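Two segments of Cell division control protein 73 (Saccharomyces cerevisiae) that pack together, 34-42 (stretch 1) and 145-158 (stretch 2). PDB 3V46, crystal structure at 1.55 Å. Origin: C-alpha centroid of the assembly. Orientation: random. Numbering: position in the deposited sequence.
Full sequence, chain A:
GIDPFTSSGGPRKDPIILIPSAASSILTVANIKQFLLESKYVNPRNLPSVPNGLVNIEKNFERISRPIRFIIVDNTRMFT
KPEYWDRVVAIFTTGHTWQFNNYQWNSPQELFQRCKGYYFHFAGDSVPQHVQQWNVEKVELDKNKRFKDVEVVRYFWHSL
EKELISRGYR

Stretch 1 34-42: QFLLESKYV
Stretch 2 (145-158) KRFKDVEVVRYFWH

Stretch 1 enters as the end of a helix, residues 34-38, and then opens out. Ser39 leaves helical geometry with positive phi (phi/psi 55/39), and Lys40 to Val42 are extended, Tyr41 at -86/128. Two amides converge on one carbonyl at this exit: Glu38 N and Lys40 N lie 3.0 and 3.1 Å from Gln34 O. In stretch 2 a type I turn from Arg146 to Asp149, with Asp149 N to Arg146 O at 3.1 Å, leads into a regular helix that runs through His158. The helix axes approach to 9.2 Å and cross at -88°, so the two helices are nearly perpendicular. The register is fixed at Ser39 and Val150, whose CA atoms are 5.2 Å apart.

Val153 (chi1 t) points toward stretch 1 and meets the ring of Phe35 (chi1 t, chi2 64°). Its CG2 lies 3.7 Å from the Phe35 ring centroid, only 14° off the normal, which defines a CH-pi contact over the face; Val152 CG1 instead sits at the ring edge, 4.0 Å from Phe35 CZ. Leu36 (m, t) places CD2 3.6 Å from Phe156 CD2.

Helical hydrogen bonding to Leu36 O would call for the amide of Lys40, which goes to Gln34 O instead. Trp157 (m, chi2 121°) reaches that carbonyl: NE1 donates to Leu36 O at 3.0 Å and 172°, nearly linear, while Trp157 CZ2 packs 3.7 Å from Leu36 CB.

At the other end, Arg146 and Asp149 (chi1 m in both) form a salt bridge, with Arg146 NE to Asp149 OD2 at 2.7 Å and Arg146 NH2 to Asp149 OD1 at 3.1 Å. Tyr41 (chi1 t) lays CB over one guanidinium face, 3.5 Å from Arg146 NE. Between these regions, one water bridges the stretches, 2.8 Å from Ser39 OG (chi1 m) and donating to Val150 O at 2.7 Å.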

ATOM      1  N   GLN A  34      -8.898   8.433   3.373  1.00 20.19           N
ATOM      2  CA  GLN A  34      -8.687   9.796   3.838  1.00 22.19           C
ATOM      3  C   GLN A  34      -7.267  10.243   3.500  1.00 18.94           C
ATOM      4  O   GLN A  34      -7.030  11.375   3.078  1.00 21.34           O
ATOM      5  CB  GLN A  34      -8.901   9.895   5.350  1.00 27.74           C
ATOM      6  CG  GLN A  34     -10.321   9.599   5.783  1.00 38.99           C
ATOM      7  CD  GLN A  34     -10.778  10.474   6.938  1.00 47.38           C
ATOM      8  OE1 GLN A  34     -10.040  11.344   7.409  1.00 50.53           O
ATOM      9  NE2 GLN A  34     -12.004  10.249   7.401  1.00 54.50           N
ATOM     10  N   PHE A  35      -6.318   9.345   3.696  1.00 18.59           N
ATOM     11  CA  PHE A  35      -4.931   9.684   3.458  1.00 17.67           C
ATOM     12  C   PHE A  35      -4.672   9.932   1.973  1.00 17.14           C
ATOM     13  O   PHE A  35      -4.191  10.996   1.589  1.00 18.57           O
ATOM     14  CB  PHE A  35      -4.016   8.585   4.005  1.00 18.47           C
ATOM     15  CG  PHE A  35      -2.555   8.922   3.943  1.00 19.41           C
ATOM     16  CD1 PHE A  35      -2.036   9.974   4.675  1.00 23.69           C
ATOM     17  CD2 PHE A  35      -1.707   8.171   3.164  1.00 19.97           C
ATOM     18  CE1 PHE A  35      -0.680  10.279   4.616  1.00 23.24           C
ATOM     19  CE2 PHE A  35      -0.356   8.461   3.106  1.00 24.37           C
ATOM     20  CZ  PHE A  35       0.156   9.515   3.834  1.00 26.12           C
ATOM     21  N   LEU A  36      -4.999   8.959   1.138  1.00 16.99           N
ATOM     22  CA  LEU A  36      -4.663   9.047  -0.277  1.00 17.76           C
ATOM     23  C   LEU A  36      -5.543   9.994  -1.100  1.00 20.22           C
ATOM     24  O   LEU A  36      -5.089  10.527  -2.107  1.00 22.15           O
ATOM     25  CB  LEU A  36      -4.673   7.660  -0.910  1.00 20.03           C
ATOM     26  CG  LEU A  36      -3.615   6.697  -0.385  1.00 19.43           C
ATOM     27  CD1 LEU A  36      -3.666   5.424  -1.181  1.00 19.17           C
ATOM     28  CD2 LEU A  36      -2.222   7.320  -0.466  1.00 20.83           C
ATOM     29  N   LEU A  37      -6.792  10.195  -0.699  1.00 20.85           N
ATOM     30  CA  LEU A  37      -7.680  11.069  -1.453  1.00 23.18           C
ATOM     31  C   LEU A  37      -7.716  12.493  -0.914  1.00 26.23           C
ATOM     32  O   LEU A  37      -7.841  13.449  -1.685  1.00 30.15           O
ATOM     33  CB  LEU A  37      -9.098  10.499  -1.482  1.00 25.09           C
ATOM     34  CG  LEU A  37      -9.230   9.200  -2.278  1.00 25.44           C
ATOM     35  CD1 LEU A  37     -10.682   8.775  -2.327  1.00 28.74           C
ATOM     36  CD2 LEU A  37      -8.675   9.364  -3.691  1.00 30.16           C
ATOM     37  N   GLU A  38      -7.624  12.642   0.403  1.00 25.74           N
ATOM     38  CA  GLU A  38      -7.760  13.957   1.005  1.00 28.39           C
ATOM     39  C   GLU A  38      -6.448  14.479   1.565  1.00 22.18           C
ATOM     40  O   GLU A  38      -6.391  15.602   2.058  1.00 25.62           O
ATOM     41  CB  GLU A  38      -8.805  13.918   2.113  1.00 35.82           C
ATOM     42  CG  GLU A  38     -10.157  13.401   1.661  1.00 43.91           C
ATOM     43  CD  GLU A  38     -11.237  13.639   2.694  1.00 52.73           C
ATOM     44  OE1 GLU A  38     -11.138  13.073   3.805  1.00 56.16           O
ATOM     45  OE2 GLU A  38     -12.177  14.406   2.397  1.00 54.39           O
ATOM     46  N   SER A  39      -5.403  13.655   1.501  1.00 23.33           N
ATOM     47  CA  SER A  39      -4.107  14.005   2.069  1.00 25.49           C
ATOM     48  C   SER A  39      -4.296  14.351   3.531  1.00 24.43           C
ATOM     49  O   SER A  39      -3.673  15.271   4.063  1.00 29.46           O
ATOM     50  CB  SER A  39      -3.468  15.165   1.315  1.00 28.11           C
ATOM     51  OG  SER A  39      -3.337  14.854  -0.057  1.00 31.21           O
ATOM     52  N   LYS A  40      -5.166  13.590   4.184  1.00 26.37           N
ATOM     53  CA  LYS A  40      -5.474  13.817   5.586  1.00 31.39           C
ATOM     54  C   LYS A  40      -5.142  12.558   6.357  1.00 28.25           C
ATOM     55  O   LYS A  40      -5.780  11.527   6.174  1.00 28.35           O
ATOM     56  CB  LYS A  40      -6.951  14.176   5.758  1.00 34.68           C
ATOM     57  CG  LYS A  40      -7.309  15.546   5.192  1.00 45.87           C
ATOM     58  CD  LYS A  40      -8.776  15.893   5.402  1.00 51.88           C
ATOM     59  CE  LYS A  40      -9.104  17.282   4.852  1.00 55.80           C
ATOM     60  NZ  LYS A  40      -8.645  17.468   3.441  1.00 57.92           N
ATOM     61  N   TYR A  41      -4.118  12.637   7.198  1.00 28.44           N
ATOM     62  CA  TYR A  41      -3.755  11.514   8.048  1.00 25.52           C
ATOM     63  C   TYR A  41      -4.551  11.500   9.360  1.00 25.84           C
ATOM     64  O   TYR A  41      -4.580  12.493  10.095  1.00 27.03           O
ATOM     65  CB  TYR A  41      -2.257  11.488   8.378  1.00 24.97           C
ATOM     66  CG  TYR A  41      -2.003  10.301   9.250  1.00 21.30           C
ATOM     67  CD1 TYR A  41      -1.897   9.040   8.697  1.00 22.52           C
ATOM     68  CD2 TYR A  41      -1.975  10.419  10.636  1.00 23.85           C
ATOM     69  CE1 TYR A  41      -1.735   7.941   9.473  1.00 21.40           C
ATOM     70  CE2 TYR A  41      -1.806   9.308  11.432  1.00 23.05           C
ATOM     71  CZ  TYR A  41      -1.698   8.073  10.838  1.00 22.36           C
ATOM     72  OH  TYR A  41      -1.555   6.964  11.610  1.00 21.74           O
ATOM     73  N   VAL A  42      -5.170  10.359   9.655  1.00 22.38           N
ATOM     74  CA  VAL A  42      -5.950  10.176  10.879  1.00 24.39           C
ATOM     75  C   VAL A  42      -5.613   8.829  11.500  1.00 21.19           C
ATOM     76  O   VAL A  42      -5.487   7.845  10.792  1.00 20.54           O
ATOM     77  CB  VAL A  42      -7.463  10.187  10.572  1.00 28.48           C
ATOM     78  CG1 VAL A  42      -8.277   9.964  11.837  1.00 30.62           C
ATOM     79  CG2 VAL A  42      -7.852  11.493   9.897  1.00 33.40           C
ATOM     80  N   LYS A 145       2.593  16.652  13.380  1.00 30.99           N
ATOM     81  CA  LYS A 145       2.417  17.712  12.398  1.00 28.08           C
ATOM     82  C   LYS A 145       1.837  17.065  11.160  1.00 26.70           C
ATOM     83  O   LYS A 145       2.168  15.930  10.860  1.00 28.82           O
ATOM     84  CB  LYS A 145       3.750  18.383  12.065  1.00 26.76           C
ATOM     85  CG  LYS A 145       4.372  19.135  13.235  1.00 25.39           C
ATOM     86  CD  LYS A 145       3.536  20.323  13.671  1.00 24.08           C
ATOM     87  CE  LYS A 145       4.260  21.111  14.740  1.00 26.13           C
ATOM     88  NZ  LYS A 145       3.501  22.315  15.165  1.00 24.73           N
ATOM     89  N   ARG A 146       0.971  17.788  10.457  1.00 24.26           N
ATOM     90  CA  ARG A 146       0.290  17.256   9.286  1.00 23.71           C
ATOM     91  C   ARG A 146       0.579  18.069   8.020  1.00 26.83           C
ATOM     92  O   ARG A 146       0.075  17.728   6.944  1.00 24.38           O
ATOM     93  CB  ARG A 146      -1.212  17.232   9.543  1.00 27.43           C
ATOM     94  CG  ARG A 146      -1.632  16.446  10.800  1.00 25.03           C
ATOM     95  CD  ARG A 146      -1.965  14.977  10.494  1.00 26.37           C
ATOM     96  NE  ARG A 146      -0.849  14.272   9.870  1.00 24.61           N
ATOM     97  CZ  ARG A 146       0.116  13.632  10.521  1.00 23.99           C
ATOM     98  NH1 ARG A 146       0.125  13.599  11.843  1.00 23.96           N
ATOM     99  NH2 ARG A 146       1.089  13.043   9.843  1.00 22.07           N
ATOM    100  N   PHE A 147       1.392  19.126   8.132  1.00 25.44           N
ATOM    101  CA  PHE A 147       1.633  20.001   6.982  1.00 25.84           C
ATOM    102  C   PHE A 147       2.465  19.365   5.870  1.00 25.01           C
ATOM    103  O   PHE A 147       2.475  19.875   4.748  1.00 30.39           O
ATOM    104  CB  PHE A 147       2.244  21.348   7.398  1.00 25.71           C
ATOM    105  CG  PHE A 147       3.579  21.242   8.085  1.00 28.49           C
ATOM    106  CD1 PHE A 147       4.753  21.197   7.349  1.00 28.32           C
ATOM    107  CD2 PHE A 147       3.662  21.229   9.469  1.00 30.59           C
ATOM    108  CE1 PHE A 147       5.982  21.112   7.980  1.00 29.78           C
ATOM    109  CE2 PHE A 147       4.888  21.147  10.107  1.00 31.31           C
ATOM    110  CZ  PHE A 147       6.049  21.092   9.362  1.00 32.82           C
ATOM    111  N   LYS A 148       3.134  18.247   6.158  1.00 26.77           N
ATOM    112  CA  LYS A 148       3.925  17.548   5.147  1.00 27.04           C
ATOM    113  C   LYS A 148       3.086  16.515   4.392  1.00 23.70           C
ATOM    114  O   LYS A 148       3.539  15.966   3.384  1.00 24.64           O
ATOM    115  CB  LYS A 148       5.136  16.826   5.772  1.00 28.52           C
ATOM    116  CG  LYS A 148       6.191  17.718   6.476  1.00 31.65           C
ATOM    117  CD  LYS A 148       7.260  16.837   7.133  1.00 35.56           C
ATOM    118  CE  LYS A 148       8.344  17.655   7.859  1.00 37.97           C
ATOM    119  NZ  LYS A 148       9.228  16.806   8.723  1.00 41.54           N
ATOM    120  N   ASP A 149       1.872  16.243   4.865  1.00 22.25           N
ATOM    121  CA  ASP A 149       1.118  15.111   4.332  1.00 23.54           C
ATOM    122  C   ASP A 149       0.802  15.285   2.853  1.00 24.83           C
ATOM    123  O   ASP A 149       0.811  14.319   2.094  1.00 21.77           O
ATOM    124  CB  ASP A 149      -0.192  14.912   5.087  1.00 25.81           C
ATOM    125  CG  ASP A 149       0.003  14.398   6.505  1.00 26.25           C
ATOM    126  OD1 ASP A 149       1.145  14.102   6.927  1.00 29.06           O
ATOM    127  OD2 ASP A 149      -1.018  14.284   7.194  1.00 29.18           O
ATOM    128  N   VAL A 150       0.491  16.509   2.441  1.00 23.81           N
ATOM    129  CA  VAL A 150       0.159  16.759   1.045  1.00 25.73           C
ATOM    130  C   VAL A 150       1.289  16.293   0.134  1.00 25.05           C
ATOM    131  O   VAL A 150       1.048  15.666  -0.906  1.00 23.41           O
ATOM    132  CB  VAL A 150      -0.151  18.251   0.794  1.00 27.51           C
ATOM    133  CG1 VAL A 150       0.024  18.589  -0.677  1.00 32.79           C
ATOM    134  CG2 VAL A 150      -1.563  18.564   1.251  1.00 32.62           C
ATOM    135  N   GLU A 151       2.519  16.591   0.527  1.00 26.08           N
ATOM    136  CA  GLU A 151       3.680  16.245  -0.280  1.00 25.69           C
ATOM    137  C   GLU A 151       3.969  14.751  -0.207  1.00 25.04           C
ATOM    138  O   GLU A 151       4.331  14.141  -1.211  1.00 23.66           O
ATOM    139  CB  GLU A 151       4.909  17.050   0.161  1.00 31.12           C
ATOM    140  CG  GLU A 151       6.229  16.575  -0.442  1.00 39.51           C
ATOM    141  CD  GLU A 151       6.362  16.880  -1.926  1.00 51.01           C
ATOM    142  OE1 GLU A 151       5.524  17.635  -2.467  1.00 52.93           O
ATOM    143  OE2 GLU A 151       7.317  16.362  -2.551  1.00 55.40           O
ATOM    144  N   VAL A 152       3.792  14.158   0.972  1.00 21.58           N
ATOM    145  CA  VAL A 152       3.989  12.717   1.117  1.00 20.07           C
ATOM    146  C   VAL A 152       3.020  11.980   0.198  1.00 19.61           C
ATOM    147  O   VAL A 152       3.398  11.045  -0.500  1.00 18.48           O
ATOM    148  CB  VAL A 152       3.800  12.242   2.568  1.00 20.20           C
ATOM    149  CG1 VAL A 152       3.797  10.722   2.642  1.00 22.44           C
ATOM    150  CG2 VAL A 152       4.898  12.791   3.448  1.00 26.23           C
ATOM    151  N   VAL A 153       1.772  12.417   0.174  1.00 19.05           N
ATOM    152  CA  VAL A 153       0.776  11.750  -0.652  1.00 17.26           C
ATOM    153  C   VAL A 153       1.035  11.965  -2.142  1.00 19.38           C
ATOM    154  O   VAL A 153       0.883  11.034  -2.932  1.00 18.39           O
ATOM    155  CB  VAL A 153      -0.649  12.174  -0.248  1.00 18.33           C
ATOM    156  CG1 VAL A 153      -1.679  11.612  -1.198  1.00 19.97           C
ATOM    157  CG2 VAL A 153      -0.921  11.717   1.185  1.00 17.83           C
ATOM    158  N   ARG A 154       1.445  13.173  -2.523  1.00 19.03           N
ATOM    159  CA  ARG A 154       1.766  13.450  -3.915  1.00 20.53           C
ATOM    160  C   ARG A 154       2.909  12.541  -4.339  1.00 19.73           C
ATOM    161  O   ARG A 154       2.884  11.938  -5.417  1.00 21.86           O
ATOM    162  CB  ARG A 154       2.149  14.924  -4.115  1.00 23.65           C
ATOM    163  CG  ARG A 154       2.589  15.244  -5.522  1.00 30.90           C
ATOM    164  CD  ARG A 154       3.007  16.708  -5.674  1.00 37.44           C
ATOM    165  NE  ARG A 154       1.912  17.633  -5.379  1.00 45.45           N
ATOM    166  CZ  ARG A 154       1.852  18.426  -4.309  1.00 49.72           C
ATOM    167  NH1 ARG A 154       2.833  18.431  -3.410  1.00 50.23           N
ATOM    168  NH2 ARG A 154       0.808  19.227  -4.143  1.00 50.27           N
ATOM    169  N   TYR A 155       3.902  12.423  -3.475  1.00 23.29           N
ATOM    170  CA  TYR A 155       5.046  11.577  -3.769  1.00 22.58           C
ATOM    171  C   TYR A 155       4.642  10.112  -3.849  1.00 20.56           C
ATOM    172  O   TYR A 155       5.129   9.366  -4.696  1.00 20.16           O
ATOM    173  CB  TYR A 155       6.137  11.751  -2.719  1.00 26.81           C
ATOM    174  CG  TYR A 155       7.235  10.750  -2.935  1.00 37.62           C
ATOM    175  CD1 TYR A 155       8.184  10.935  -3.925  1.00 44.29           C
ATOM    176  CD2 TYR A 155       7.278   9.586  -2.198  1.00 38.80           C
ATOM    177  CE1 TYR A 155       9.169   9.997  -4.144  1.00 46.20           C
ATOM    178  CE2 TYR A 155       8.247   8.650  -2.407  1.00 43.37           C
ATOM    179  CZ  TYR A 155       9.196   8.854  -3.381  1.00 46.02           C
ATOM    180  OH  TYR A 155      10.175   7.904  -3.594  1.00 49.13           O
ATOM    181  N   PHE A 156       3.738   9.687  -2.977  1.00 18.46           N
ATOM    182  CA  PHE A 156       3.298   8.308  -3.020  1.00 17.35           C
ATOM    183  C   PHE A 156       2.638   8.014  -4.352  1.00 16.92           C
ATOM    184  O   PHE A 156       2.935   7.010  -4.990  1.00 17.06           O
ATOM    185  CB  PHE A 156       2.321   7.965  -1.903  1.00 18.22           C
ATOM    186  CG  PHE A 156       1.707   6.616  -2.081  1.00 17.67           C
ATOM    187  CD1 PHE A 156       2.396   5.484  -1.673  1.00 18.28           C
ATOM    188  CD2 PHE A 156       0.477   6.463  -2.716  1.00 18.31           C
ATOM    189  CE1 PHE A 156       1.875   4.234  -1.863  1.00 18.93           C
ATOM    190  CE2 PHE A 156      -0.060   5.200  -2.904  1.00 17.53           C
ATOM    191  CZ  PHE A 156       0.643   4.081  -2.470  1.00 18.91           C
ATOM    192  N   TRP A 157       1.719   8.876  -4.772  1.00 17.31           N
ATOM    193  CA  TRP A 157       1.032   8.630  -6.029  1.00 17.11           C
ATOM    194  C   TRP A 157       1.990   8.652  -7.208  1.00 17.69           C
ATOM    195  O   TRP A 157       1.814   7.880  -8.148  1.00 19.19           O
ATOM    196  CB  TRP A 157      -0.100   9.631  -6.242  1.00 16.96           C
ATOM    197  CG  TRP A 157      -1.354   9.341  -5.479  1.00 18.15           C
ATOM    198  CD1 TRP A 157      -1.953  10.152  -4.566  1.00 18.97           C
ATOM    199  CD2 TRP A 157      -2.182   8.178  -5.586  1.00 17.66           C
ATOM    200  NE1 TRP A 157      -3.109   9.575  -4.105  1.00 20.78           N
ATOM    201  CE2 TRP A 157      -3.276   8.365  -4.720  1.00 19.43           C
ATOM    202  CE3 TRP A 157      -2.119   7.009  -6.347  1.00 20.47           C
ATOM    203  CZ2 TRP A 157      -4.286   7.417  -4.578  1.00 21.00           C
ATOM    204  CZ3 TRP A 157      -3.125   6.071  -6.208  1.00 22.37           C
ATOM    205  CH2 TRP A 157      -4.197   6.282  -5.335  1.00 23.63           C
ATOM    206  N   HIS A 158       2.989   9.535  -7.175  1.00 21.13           N
ATOM    207  CA  HIS A 158       4.009   9.583  -8.221  1.00 22.33           C
ATOM    208  C   HIS A 158       4.801   8.273  -8.252  1.00 19.19           C
ATOM    209  O   HIS A 158       5.067   7.728  -9.322  1.00 20.25           O
ATOM    210  CB  HIS A 158       4.930  10.800  -8.001  1.00 25.05           C
ATOM    211  CG  HIS A 158       6.184  10.787  -8.819  1.00 37.95           C
ATOM    212  ND1 HIS A 158       6.261  11.353 -10.073  1.00 44.63           N
ATOM    213  CD2 HIS A 158       7.419  10.298  -8.550  1.00 41.68           C
ATOM    214  CE1 HIS A 158       7.486  11.205 -10.548  1.00 44.69           C
ATOM    215  NE2 HIS A 158       8.209  10.570  -9.642  1.00 46.84           N
TER
HETATM  216  O   HOH W   1      -1.377  15.429  -2.035  1.00 25.87           O